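Local coordinates for protein tRNA (guanosine(18)-2'-O)-methyltransferase (Aquifex aeolicus, PDB 1ZJR) that catalyses the 2'-O-methylation of guanosine 18 in a subset of tRNA species, using S-adenosyl-L-methionine as methyl donor, at residues G97-T103 with K119-V125; L15-E20 with I188-L192; V51-Y57 with V78-D84; H75-F79 with I191-W195. All coordinates share one frame. Residue numbers count along the deposited sequence, not the author numbering.

Contact 1. Residues G97-T103 with K119-V125; sequences GFQIVAT and KPTVLVV
Strands 99-103 and 121-125 run parallel, their axes 4.8 Å apart at closest approach and at 20°, in the register Gln99-Thr121, Ile100-Val122, Val101-Leu123, Ala102-Val124. Five hydrogen bonds form the ladder: Gln99 N to Pro120 O (3.0 Å), Val122 N to Gln99 O (3.0 Å), Val101 N to Val122 O (3.0 Å), Val124 N to Val101 O (2.7 Å) and Thr103 N to Val124 O (3.2 Å). Gly97 (phi 98°) closes a Schellman motif after helix 86-95; water 1 donates to its O (2.6 Å) and to Pro120 O (2.8 Å). Phe98 (chi1 m) takes Pro120 CB over its ring face, 3.9 Å from the centroid, a CH-pi contact. Ile100, Ala102, Val122 and Val124 share one face, with Ile100 CD1 3.9 Å from Val122 CB; Gln99, Val101, Thr121 and Leu123 lie on the other, with Val101 CG2 3.6 Å from Thr121 CG2. Apolar residues thus hold the middle of this SPOUT-sheet pair; both ends carry polar groups, C-terminal Thr103 being a predicted S-adenosyl-L-methionine-binding residue.

Contact 2. Residues L15-E20 with I188-L192; sequences LREVLE and IQKIL
Two helical segments, 15-19 and 188-192, cross at 137° with their axes 10.4 Å apart at closest approach; the closest CA pairs are Leu19-Ile188 (6.5 Å) and Arg16-Leu192 (7.1 Å). No hydrogen bond crosses the interface, so the fit depends on side-chain shape. Leu19 (chi1 m, chi2 t) sends CD1 among the other helix's residues: 3.8 Å from Ile191 CG2, 4.0 Å from Leu192 CD2 and 4.2 Å from Ile188 CG2. Leu15, with both chi angles t (-154°, -161°), sets its CD1 3.6 Å from Leu192 CD2. Ile188, Ile191 and Leu192 all adopt chi1 m and chi2 t. Arg16 is extended, t through chi3, and lies along the border of the contact: its NH1 comes 3.2 Å from Leu192 CD1, at the guanidinium edge, and 3.6 Å from Ile188 CG2. NH2 of the same group forms a salt bridge with Glu185, which also accepts a hydrogen bond from Gln189, while Arg16 NE and Glu20 OE1 make a long ion pair at 3.6 Å. Glu20 (m) adds its aliphatic part, CG lying 3.9 Å from Ile188 CD1. This is helix-helix packing with an apolar centre and a charged margin. It joins N-terminal helix 7-19 to C-terminal helix 185-200, with Trp77, from the loop before strand 79-82, packed against Leu15 and Val18.

Contact 3. Residues V51-Y57 with V78-D84; sequences VLYLYYY and VFIEKVD
Five backbone hydrogen bonds join strand 51-57 to 79-82, the outermost strand of the sheet within this chain: Phe79 N to Leu52 O (2.8 Å), Leu54 N to Phe79 O (2.8 Å), Glu81 N to Leu54 O (2.9 Å), Tyr56 N to Glu81 O (3.0 Å) and Val83 N to Tyr56 O (2.8 Å). The strands are parallel, inclined at 23° with axes approaching to 4.7 Å, and pair Tyr53-Phe79, Leu54-Ile80, Tyr55-Glu81 and Tyr56-Lys82. Tyr53, Tyr55 and Tyr57 instead bond through their backbones to strand 26-31 and the residue just beyond it, Asn32. Water 2 links side chains, donating to Glu81 OE1 (2.7 Å) and lying 3.0 Å from Tyr55 OH. Tyr56 (chi1 p) folds over Lys82, whose CA sits 3.9 Å from the ring centroid in a CH-pi contact. On the opposite face Tyr53 and Phe79, both m, have rings nearly parallel (21°) but slid apart, centroids 5.7 Å distant, and Tyr55 CD2 meets Val83 CG2 at 3.8 Å. The pair closes a beta-alpha-beta unit through helix 68-71. Its chemistry is that of a five-bond parallel ladder, while two tyrosine hydroxyls are engaged, that of Tyr55 by water 2 and that of Tyr56 by Lys62 O.

Contact 4. Residues H75-F79 with I191-W195; sequences HKWVF and ILKKW
The indole of Trp195 meets both Trp77 and Phe79, forming an aromatic cluster without a single hydrogen bond between the segments. The motif ties C-terminal helix 185-200 to the sheet domain where the chain passes from a 3-10 segment into strand 79-82. The backbones stay well apart: the nearest CA pair, Trp77-Trp195, is separated by 8.0 Å, and the gap is bridged mainly by rings. Trp195 (chi1 m, chi2 -10°) is held in helical conformation, its N bonded to Ile191 O at 2.8 Å. Its six-membered ring lies nearly parallel (9°) to the five-membered ring of Trp77 (chi1 m, chi2 1°), but slid apart, with centroids 5.4 Å distant and Trp77 CB 3.8 Å from Trp195 CZ3. Toward Phe79 (m) the planes meet obliquely at 38°, centroids 4.7 Å apart. Ile191 CD1 reaches the edge of the Phe79 ring, 4.1 Å from CE1. Trp77 also packs on helix 7-19; its O lies 3.1 Å from Trp195 CH2 and accepts a hydrogen bond from Arg22. Lys76 O lies over one face of the Trp195 ring, 3.8 Å from CE2. The tightest ring-to-ring approach is Phe79 CE1 to Trp195 CZ2, at 3.3 Å.

Overall arrangement
Contacts 1 and 3 are both parallel strand pairs of one sheet, but contact 1 lies inside it, largely buried and aliphatic, whereas contact 3 joins the outermost strand within this chain and is rich in tyrosine, with fewer buried residues. They do not touch, their nearest atoms being about 6 Å apart, since strand 26-31 separates them. Contacts 2 and 4 are partly buried, have no hydrogen bond between their segments and rely on packing; both use helix 185-200, one aliphatic with a charged border, the other aromatic. Phe79 joins contact 3 to that helix, and Trp77 packs on Leu15 and Val18 of helix 7-19. The centre of contact 1 lies about 24 Å from that of contact 2 and 23 Å from that of contact 4.

Contact 1. Residues G97-T103 with K119-V125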
# COMPACT_ATOMS: atom_id res chain seq x y z
N GLY A 97 8.42 -8.94 -12.16
CA GLY A 97 9.60 -8.78 -11.33
C GLY A 97 9.37 -8.30 -9.91
O GLY A 97 10.33 -8.03 -9.18
N PHE A 98 8.11 -8.18 -9.51
CA PHE A 98 7.80 -7.74 -8.15
C PHE A 98 7.79 -8.91 -7.18
O PHE A 98 7.25 -9.97 -7.49
CB PHE A 98 6.42 -7.07 -8.10
CG PHE A 98 6.39 -5.69 -8.68
CD1 PHE A 98 6.22 -4.58 -7.84
CD2 PHE A 98 6.49 -5.48 -10.05
CE1 PHE A 98 6.15 -3.29 -8.37
CE2 PHE A 98 6.41 -4.20 -10.59
CZ PHE A 98 6.24 -3.10 -9.75
N GLN A 99 8.41 -8.75 -6.01
CA GLN A 99 8.38 -9.81 -5.02
C GLN A 99 7.08 -9.63 -4.25
O GLN A 99 6.70 -8.50 -3.91
CB GLN A 99 9.57 -9.71 -4.05
CG GLN A 99 9.56 -8.49 -3.14
CD GLN A 99 10.64 -8.55 -2.06
OE1 GLN A 99 10.92 -7.56 -1.39
NE2 GLN A 99 11.23 -9.72 -1.87
N ILE A 100 6.37 -10.73 -4.01
CA ILE A 100 5.11 -10.68 -3.29
C ILE A 100 5.38 -11.03 -1.83
O ILE A 100 5.77 -12.16 -1.51
CB ILE A 100 4.10 -11.68 -3.89
CG1 ILE A 100 4.02 -11.49 -5.41
CG2 ILE A 100 2.73 -11.47 -3.24
CD1 ILE A 100 3.63 -10.09 -5.85
N VAL A 101 5.17 -10.05 -0.95
CA VAL A 101 5.40 -10.20 0.48
C VAL A 101 4.04 -10.21 1.19
O VAL A 101 3.31 -9.22 1.17
CB VAL A 101 6.25 -9.01 1.00
CG1 VAL A 101 6.53 -9.15 2.49
CG2 VAL A 101 7.57 -8.96 0.21
N ALA A 102 3.71 -11.34 1.82
CA ALA A 102 2.42 -11.45 2.48
C ALA A 102 2.47 -11.76 3.97
O ALA A 102 3.27 -12.57 4.43
CB ALA A 102 1.59 -12.51 1.78
N THR A 103 1.60 -11.10 4.73
CA THR A 103 1.53 -11.33 6.16
C THR A 103 0.81 -12.66 6.32
O THR A 103 -0.35 -12.80 5.92
CB THR A 103 0.70 -10.25 6.87
OG1 THR A 103 -0.60 -10.18 6.26
CG2 THR A 103 1.39 -8.89 6.76
N LYS A 119 13.53 -3.30 -3.23
CA LYS A 119 13.33 -3.80 -4.59
C LYS A 119 11.84 -3.73 -4.89
O LYS A 119 11.03 -3.57 -3.98
CB LYS A 119 13.80 -5.25 -4.70
CG LYS A 119 13.09 -6.18 -3.72
CD LYS A 119 13.43 -7.65 -3.96
CE LYS A 119 14.87 -7.97 -3.65
NZ LYS A 119 15.11 -9.44 -3.72
N PRO A 120 11.44 -3.84 -6.18
CA PRO A 120 10.01 -3.79 -6.52
C PRO A 120 9.27 -4.78 -5.62
O PRO A 120 9.55 -5.99 -5.64
CB PRO A 120 10.00 -4.21 -7.99
CG PRO A 120 11.28 -3.59 -8.50
CD PRO A 120 12.27 -3.95 -7.39
N THR A 121 8.33 -4.26 -4.85
CA THR A 121 7.59 -5.08 -3.90
C THR A 121 6.09 -4.79 -3.80
O THR A 121 5.66 -3.64 -3.87
CB THR A 121 8.15 -4.86 -2.47
OG1 THR A 121 9.54 -5.21 -2.45
CG2 THR A 121 7.39 -5.71 -1.44
N VAL A 122 5.31 -5.85 -3.62
CA VAL A 122 3.88 -5.70 -3.41
C VAL A 122 3.67 -6.27 -2.00
O VAL A 122 3.88 -7.46 -1.78
CB VAL A 122 3.02 -6.54 -4.39
CG1 VAL A 122 1.55 -6.44 -3.98
CG2 VAL A 122 3.17 -6.03 -5.82
N LEU A 123 3.30 -5.41 -1.05
CA LEU A 123 3.04 -5.85 0.32
C LEU A 123 1.56 -6.20 0.43
O LEU A 123 0.70 -5.34 0.20
CB LEU A 123 3.36 -4.73 1.32
CG LEU A 123 2.88 -5.02 2.75
CD1 LEU A 123 3.65 -6.21 3.31
CD2 LEU A 123 3.08 -3.79 3.63
N VAL A 124 1.25 -7.45 0.78
CA VAL A 124 -0.14 -7.86 0.91
C VAL A 124 -0.50 -8.04 2.38
O VAL A 124 0.16 -8.80 3.10
CB VAL A 124 -0.41 -9.20 0.18
CG1 VAL A 124 -1.92 -9.46 0.11
CG2 VAL A 124 0.20 -9.18 -1.21
N VAL A 125 -1.54 -7.33 2.82
CA VAL A 125 -2.00 -7.40 4.21
C VAL A 125 -3.48 -7.76 4.16
O VAL A 125 -4.10 -7.68 3.11
CB VAL A 125 -1.84 -6.04 4.93
CG1 VAL A 125 -0.38 -5.61 4.97
CG2 VAL A 125 -2.68 -4.98 4.23
O HOH W 1 11.63 -7.41 -6.96

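Contact 2. Residues L15-E20 with I188-L192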
# COMPACT_ATOMS: atom_id res chain seq x y z
N LEU A 15 1.25 18.87 -4.45
CA LEU A 15 1.02 17.57 -5.06
C LEU A 15 2.29 17.16 -5.82
O LEU A 15 2.70 16.00 -5.79
CB LEU A 15 -0.16 17.65 -6.05
CG LEU A 15 -0.97 16.38 -6.36
CD1 LEU A 15 -1.73 16.61 -7.66
CD2 LEU A 15 -0.07 15.17 -6.49
N ARG A 16 2.90 18.12 -6.49
CA ARG A 16 4.12 17.87 -7.24
C ARG A 16 5.24 17.38 -6.32
O ARG A 16 5.93 16.41 -6.63
CB ARG A 16 4.55 19.13 -7.98
CG ARG A 16 5.66 18.88 -8.97
CD ARG A 16 6.01 20.12 -9.77
NE ARG A 16 7.00 19.79 -10.78
CZ ARG A 16 6.73 19.20 -11.94
NH1 ARG A 16 5.49 18.89 -12.26
NH2 ARG A 16 7.72 18.91 -12.77
N GLU A 17 5.42 18.06 -5.20
CA GLU A 17 6.44 17.68 -4.23
C GLU A 17 6.18 16.26 -3.74
O GLU A 17 7.10 15.46 -3.57
CB GLU A 17 6.43 18.65 -3.05
CG GLU A 17 6.76 20.08 -3.43
CD GLU A 17 6.45 21.07 -2.33
OE1 GLU A 17 6.85 22.25 -2.46
OE2 GLU A 17 5.80 20.67 -1.33
N VAL A 18 4.91 15.96 -3.51
CA VAL A 18 4.53 14.63 -3.05
C VAL A 18 4.83 13.60 -4.14
O VAL A 18 5.40 12.55 -3.86
CB VAL A 18 3.02 14.58 -2.68
CG1 VAL A 18 2.57 13.15 -2.47
CG2 VAL A 18 2.78 15.41 -1.42
N LEU A 19 4.46 13.91 -5.38
CA LEU A 19 4.72 12.97 -6.47
C LEU A 19 6.22 12.73 -6.67
O LEU A 19 6.63 11.65 -7.08
CB LEU A 19 4.07 13.48 -7.77
CG LEU A 19 2.54 13.43 -7.79
CD1 LEU A 19 2.01 14.03 -9.09
CD2 LEU A 19 2.09 11.98 -7.66
N GLU A 20 7.04 13.74 -6.37
CA GLU A 20 8.48 13.59 -6.53
C GLU A 20 9.10 12.64 -5.50
O GLU A 20 10.25 12.23 -5.64
CB GLU A 20 9.15 14.96 -6.48
CG GLU A 20 8.91 15.77 -7.75
CD GLU A 20 9.40 17.20 -7.67
OE1 GLU A 20 9.32 17.90 -8.70
OE2 GLU A 20 9.86 17.62 -6.59
N ILE A 188 4.69 12.38 -13.90
CA ILE A 188 4.30 13.36 -12.90
C ILE A 188 3.31 14.34 -13.52
O ILE A 188 2.27 14.64 -12.94
CB ILE A 188 5.53 14.13 -12.37
CG1 ILE A 188 6.41 13.20 -11.53
CG2 ILE A 188 5.09 15.35 -11.56
CD1 ILE A 188 7.68 13.86 -10.98
N GLN A 189 3.63 14.85 -14.70
CA GLN A 189 2.72 15.79 -15.35
C GLN A 189 1.38 15.15 -15.67
O GLN A 189 0.34 15.79 -15.55
CB GLN A 189 3.34 16.38 -16.62
CG GLN A 189 4.24 17.57 -16.35
CD GLN A 189 4.72 18.24 -17.62
OE1 GLN A 189 3.91 18.62 -18.47
NE2 GLN A 189 6.03 18.39 -17.76
N LYS A 190 1.41 13.88 -16.07
CA LYS A 190 0.17 13.18 -16.40
C LYS A 190 -0.73 13.09 -15.17
O LYS A 190 -1.93 13.34 -15.23
CB LYS A 190 0.46 11.78 -16.93
CG LYS A 190 -0.79 11.02 -17.37
CD LYS A 190 -0.51 9.56 -17.69
CE LYS A 190 -0.16 8.76 -16.45
NZ LYS A 190 -1.25 8.76 -15.43
N ILE A 191 -0.14 12.73 -14.04
CA ILE A 191 -0.90 12.61 -12.81
C ILE A 191 -1.40 13.97 -12.33
O ILE A 191 -2.55 14.09 -11.92
CB ILE A 191 -0.06 11.94 -11.70
CG1 ILE A 191 0.32 10.52 -12.15
CG2 ILE A 191 -0.85 11.90 -10.39
CD1 ILE A 191 1.26 9.79 -11.20
N LEU A 192 -0.56 14.99 -12.39
CA LEU A 192 -0.97 16.33 -11.98
C LEU A 192 -2.21 16.76 -12.76
O LEU A 192 -3.20 17.23 -12.18
CB LEU A 192 0.15 17.35 -12.23
CG LEU A 192 1.32 17.40 -11.23
CD1 LEU A 192 2.37 18.40 -11.72
CD2 LEU A 192 0.79 17.81 -9.87

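Contact 3. Residues V51-Y57 with V78-D84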
# COMPACT_ATOMS: atom_id res chain seq x y z
N VAL A 51 3.56 5.52 -0.87
CA VAL A 51 2.94 4.51 -1.72
C VAL A 51 2.00 5.22 -2.68
O VAL A 51 1.20 6.07 -2.27
CB VAL A 51 2.15 3.48 -0.89
CG1 VAL A 51 1.29 2.61 -1.82
CG2 VAL A 51 3.11 2.58 -0.11
N LEU A 52 2.09 4.86 -3.95
CA LEU A 52 1.25 5.47 -4.98
C LEU A 52 0.09 4.58 -5.42
O LEU A 52 -0.95 5.08 -5.83
CB LEU A 52 2.10 5.82 -6.21
CG LEU A 52 1.35 6.48 -7.38
CD1 LEU A 52 0.82 7.83 -6.96
CD2 LEU A 52 2.29 6.62 -8.57
N TYR A 53 0.28 3.27 -5.33
CA TYR A 53 -0.77 2.33 -5.74
C TYR A 53 -1.23 1.40 -4.63
O TYR A 53 -0.43 0.66 -4.06
CB TYR A 53 -0.30 1.48 -6.92
CG TYR A 53 0.18 2.28 -8.11
CD1 TYR A 53 1.54 2.50 -8.33
CD2 TYR A 53 -0.73 2.81 -9.03
CE1 TYR A 53 1.99 3.22 -9.43
CE2 TYR A 53 -0.29 3.54 -10.14
CZ TYR A 53 1.07 3.74 -10.33
OH TYR A 53 1.50 4.45 -11.43
N LEU A 54 -2.54 1.43 -4.36
CA LEU A 54 -3.15 0.58 -3.34
C LEU A 54 -4.27 -0.20 -4.03
O LEU A 54 -5.21 0.40 -4.56
CB LEU A 54 -3.78 1.43 -2.23
CG LEU A 54 -4.01 0.89 -0.81
CD1 LEU A 54 -5.30 1.48 -0.28
CD2 LEU A 54 -4.06 -0.62 -0.76
N TYR A 55 -4.16 -1.52 -4.04
CA TYR A 55 -5.18 -2.37 -4.64
C TYR A 55 -5.91 -3.04 -3.50
O TYR A 55 -5.34 -3.21 -2.42
CB TYR A 55 -4.54 -3.44 -5.53
CG TYR A 55 -3.85 -2.89 -6.74
CD1 TYR A 55 -2.57 -2.34 -6.65
CD2 TYR A 55 -4.48 -2.88 -7.99
CE1 TYR A 55 -1.94 -1.80 -7.77
CE2 TYR A 55 -3.85 -2.35 -9.11
CZ TYR A 55 -2.58 -1.81 -9.00
OH TYR A 55 -1.96 -1.27 -10.10
N TYR A 56 -7.16 -3.42 -3.72
CA TYR A 56 -7.91 -4.08 -2.66
C TYR A 56 -8.95 -5.06 -3.19
O TYR A 56 -9.45 -4.92 -4.31
CB TYR A 56 -8.59 -3.03 -1.77
CG TYR A 56 -9.80 -2.35 -2.37
CD1 TYR A 56 -11.09 -2.86 -2.16
CD2 TYR A 56 -9.66 -1.20 -3.15
CE1 TYR A 56 -12.20 -2.22 -2.69
CE2 TYR A 56 -10.77 -0.56 -3.68
CZ TYR A 56 -12.04 -1.07 -3.44
OH TYR A 56 -13.14 -0.43 -3.95
N TYR A 57 -9.24 -6.06 -2.37
CA TYR A 57 -10.20 -7.11 -2.68
C TYR A 57 -11.16 -7.12 -1.49
O TYR A 57 -10.72 -7.17 -0.35
CB TYR A 57 -9.47 -8.44 -2.79
CG TYR A 57 -10.36 -9.67 -2.95
CD1 TYR A 57 -10.30 -10.71 -2.03
CD2 TYR A 57 -11.18 -9.82 -4.07
CE1 TYR A 57 -11.04 -11.88 -2.22
CE2 TYR A 57 -11.92 -10.98 -4.26
CZ TYR A 57 -11.84 -12.01 -3.34
OH TYR A 57 -12.56 -13.17 -3.53
N VAL A 78 -3.52 8.84 -3.70
CA VAL A 78 -3.09 7.46 -3.81
C VAL A 78 -4.10 6.82 -4.77
O VAL A 78 -5.30 7.07 -4.64
CB VAL A 78 -3.17 6.71 -2.45
CG1 VAL A 78 -2.91 5.22 -2.65
CG2 VAL A 78 -2.14 7.28 -1.47
N PHE A 79 -3.62 6.05 -5.75
CA PHE A 79 -4.52 5.39 -6.69
C PHE A 79 -5.05 4.15 -5.99
O PHE A 79 -4.28 3.26 -5.63
CB PHE A 79 -3.80 4.97 -7.97
CG PHE A 79 -3.52 6.09 -8.92
CD1 PHE A 79 -2.28 6.71 -8.93
CD2 PHE A 79 -4.50 6.52 -9.81
CE1 PHE A 79 -2.01 7.75 -9.83
CE2 PHE A 79 -4.24 7.55 -10.71
CZ PHE A 79 -2.99 8.17 -10.72
N ILE A 80 -6.37 4.10 -5.81
CA ILE A 80 -7.01 2.97 -5.15
C ILE A 80 -7.81 2.20 -6.19
O ILE A 80 -8.73 2.74 -6.80
CB ILE A 80 -7.92 3.47 -4.01
CG1 ILE A 80 -7.12 4.39 -3.07
CG2 ILE A 80 -8.49 2.30 -3.22
CD1 ILE A 80 -7.94 5.09 -2.01
N GLU A 81 -7.44 0.94 -6.40
CA GLU A 81 -8.09 0.10 -7.41
C GLU A 81 -8.64 -1.21 -6.86
O GLU A 81 -7.91 -2.00 -6.26
CB GLU A 81 -7.10 -0.20 -8.54
CG GLU A 81 -7.70 -0.93 -9.73
CD GLU A 81 -6.68 -1.17 -10.83
OE1 GLU A 81 -5.99 -0.21 -11.22
OE2 GLU A 81 -6.57 -2.33 -11.31
N LYS A 82 -9.92 -1.44 -7.11
CA LYS A 82 -10.59 -2.66 -6.67
C LYS A 82 -10.20 -3.79 -7.62
O LYS A 82 -10.13 -3.60 -8.84
CB LYS A 82 -12.11 -2.44 -6.69
CG LYS A 82 -12.96 -3.68 -6.41
CD LYS A 82 -14.44 -3.32 -6.37
CE LYS A 82 -15.33 -4.55 -6.46
NZ LYS A 82 -16.78 -4.20 -6.36
N VAL A 83 -9.93 -4.97 -7.07
CA VAL A 83 -9.54 -6.15 -7.84
C VAL A 83 -10.56 -7.25 -7.55
O VAL A 83 -11.02 -7.37 -6.42
CB VAL A 83 -8.13 -6.63 -7.42
CG1 VAL A 83 -7.84 -8.00 -8.01
CG2 VAL A 83 -7.09 -5.62 -7.88
N ASP A 84 -10.92 -8.03 -8.57
CA ASP A 84 -11.89 -9.11 -8.39
C ASP A 84 -11.23 -10.47 -8.18
O ASP A 84 -11.86 -11.41 -7.72
CB ASP A 84 -12.83 -9.21 -9.60
CG ASP A 84 -13.69 -7.98 -9.77
OD1 ASP A 84 -14.25 -7.51 -8.76
OD2 ASP A 84 -13.80 -7.49 -10.91
O HOH W 2 -3.77 -1.04 -12.47

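Contact 4. Residues H75-F79 with I191-W195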
# COMPACT_ATOMS: atom_id res chain seq x y z
N HIS A 75 -6.99 10.06 0.63
CA HIS A 75 -7.51 9.11 -0.35
C HIS A 75 -7.42 9.70 -1.76
O HIS A 75 -7.62 8.99 -2.74
CB HIS A 75 -8.97 8.78 -0.03
CG HIS A 75 -9.89 9.96 -0.15
ND1 HIS A 75 -9.80 11.06 0.66
CD2 HIS A 75 -10.91 10.21 -1.01
CE1 HIS A 75 -10.71 11.95 0.31
NE2 HIS A 75 -11.40 11.46 -0.71
N LYS A 76 -7.13 10.99 -1.84
CA LYS A 76 -7.05 11.67 -3.12
C LYS A 76 -5.71 11.55 -3.85
O LYS A 76 -5.67 11.62 -5.08
CB LYS A 76 -7.40 13.14 -2.94
CG LYS A 76 -8.81 13.37 -2.41
CD LYS A 76 -9.09 14.85 -2.19
CE LYS A 76 -10.51 15.06 -1.70
NZ LYS A 76 -11.51 14.51 -2.67
N TRP A 77 -4.62 11.35 -3.11
CA TRP A 77 -3.32 11.26 -3.76
C TRP A 77 -2.68 9.87 -3.81
O TRP A 77 -1.47 9.73 -3.96
CB TRP A 77 -2.35 12.28 -3.13
CG TRP A 77 -2.77 13.71 -3.39
CD1 TRP A 77 -3.88 14.13 -4.07
CD2 TRP A 77 -2.10 14.90 -2.95
NE1 TRP A 77 -3.95 15.50 -4.07
CE2 TRP A 77 -2.87 16.00 -3.39
CE3 TRP A 77 -0.93 15.14 -2.21
CZ2 TRP A 77 -2.51 17.33 -3.13
CZ3 TRP A 77 -0.57 16.46 -1.95
CH2 TRP A 77 -1.36 17.54 -2.41
N VAL A 78 -3.52 8.84 -3.70
CA VAL A 78 -3.09 7.46 -3.81
C VAL A 78 -4.10 6.82 -4.77
O VAL A 78 -5.30 7.07 -4.64
CB VAL A 78 -3.17 6.71 -2.45
CG1 VAL A 78 -2.91 5.22 -2.65
CG2 VAL A 78 -2.14 7.28 -1.47
N PHE A 79 -3.62 6.05 -5.75
CA PHE A 79 -4.52 5.39 -6.69
C PHE A 79 -5.05 4.15 -5.99
O PHE A 79 -4.28 3.26 -5.63
CB PHE A 79 -3.80 4.97 -7.97
CG PHE A 79 -3.52 6.09 -8.92
CD1 PHE A 79 -2.28 6.71 -8.93
CD2 PHE A 79 -4.50 6.52 -9.81
CE1 PHE A 79 -2.01 7.75 -9.83
CE2 PHE A 79 -4.24 7.55 -10.71
CZ PHE A 79 -2.99 8.17 -10.72
N ILE A 191 -0.14 12.73 -14.04
CA ILE A 191 -0.90 12.61 -12.81
C ILE A 191 -1.40 13.97 -12.33
O ILE A 191 -2.55 14.09 -11.92
CB ILE A 191 -0.06 11.94 -11.70
CG1 ILE A 191 0.32 10.52 -12.15
CG2 ILE A 191 -0.85 11.90 -10.39
CD1 ILE A 191 1.26 9.79 -11.20
N LEU A 192 -0.56 14.99 -12.39
CA LEU A 192 -0.97 16.33 -11.98
C LEU A 192 -2.21 16.76 -12.76
O LEU A 192 -3.20 17.23 -12.18
CB LEU A 192 0.15 17.35 -12.23
CG LEU A 192 1.32 17.40 -11.23
CD1 LEU A 192 2.37 18.40 -11.72
CD2 LEU A 192 0.79 17.81 -9.87
N LYS A 193 -2.15 16.59 -14.08
CA LYS A 193 -3.26 16.96 -14.94
C LYS A 193 -4.50 16.14 -14.61
O LYS A 193 -5.59 16.70 -14.44
CB LYS A 193 -2.88 16.74 -16.41
CG LYS A 193 -1.82 17.69 -16.93
CD LYS A 193 -1.47 17.40 -18.38
CE LYS A 193 -0.48 18.41 -18.93
NZ LYS A 193 0.82 18.37 -18.20
N LYS A 194 -4.34 14.83 -14.50
CA LYS A 194 -5.45 13.94 -14.21
C LYS A 194 -6.14 14.25 -12.88
O LYS A 194 -7.36 14.44 -12.83
CB LYS A 194 -4.98 12.49 -14.22
CG LYS A 194 -6.10 11.47 -14.02
CD LYS A 194 -5.59 10.05 -14.24
CE LYS A 194 -6.73 9.04 -14.13
NZ LYS A 194 -6.28 7.65 -14.44
N TRP A 195 -5.37 14.29 -11.80
CA TRP A 195 -5.95 14.56 -10.50
C TRP A 195 -6.52 15.96 -10.35
O TRP A 195 -7.51 16.16 -9.64
CB TRP A 195 -4.95 14.26 -9.38
CG TRP A 195 -4.80 12.78 -9.14
CD1 TRP A 195 -5.59 11.79 -9.66
CD2 TRP A 195 -3.83 12.14 -8.31
NE1 TRP A 195 -5.17 10.56 -9.19
CE2 TRP A 195 -4.09 10.75 -8.37
CE3 TRP A 195 -2.77 12.60 -7.52
CZ2 TRP A 195 -3.33 9.81 -7.66
CZ3 TRP A 195 -2.01 11.67 -6.83
CH2 TRP A 195 -2.29 10.29 -6.90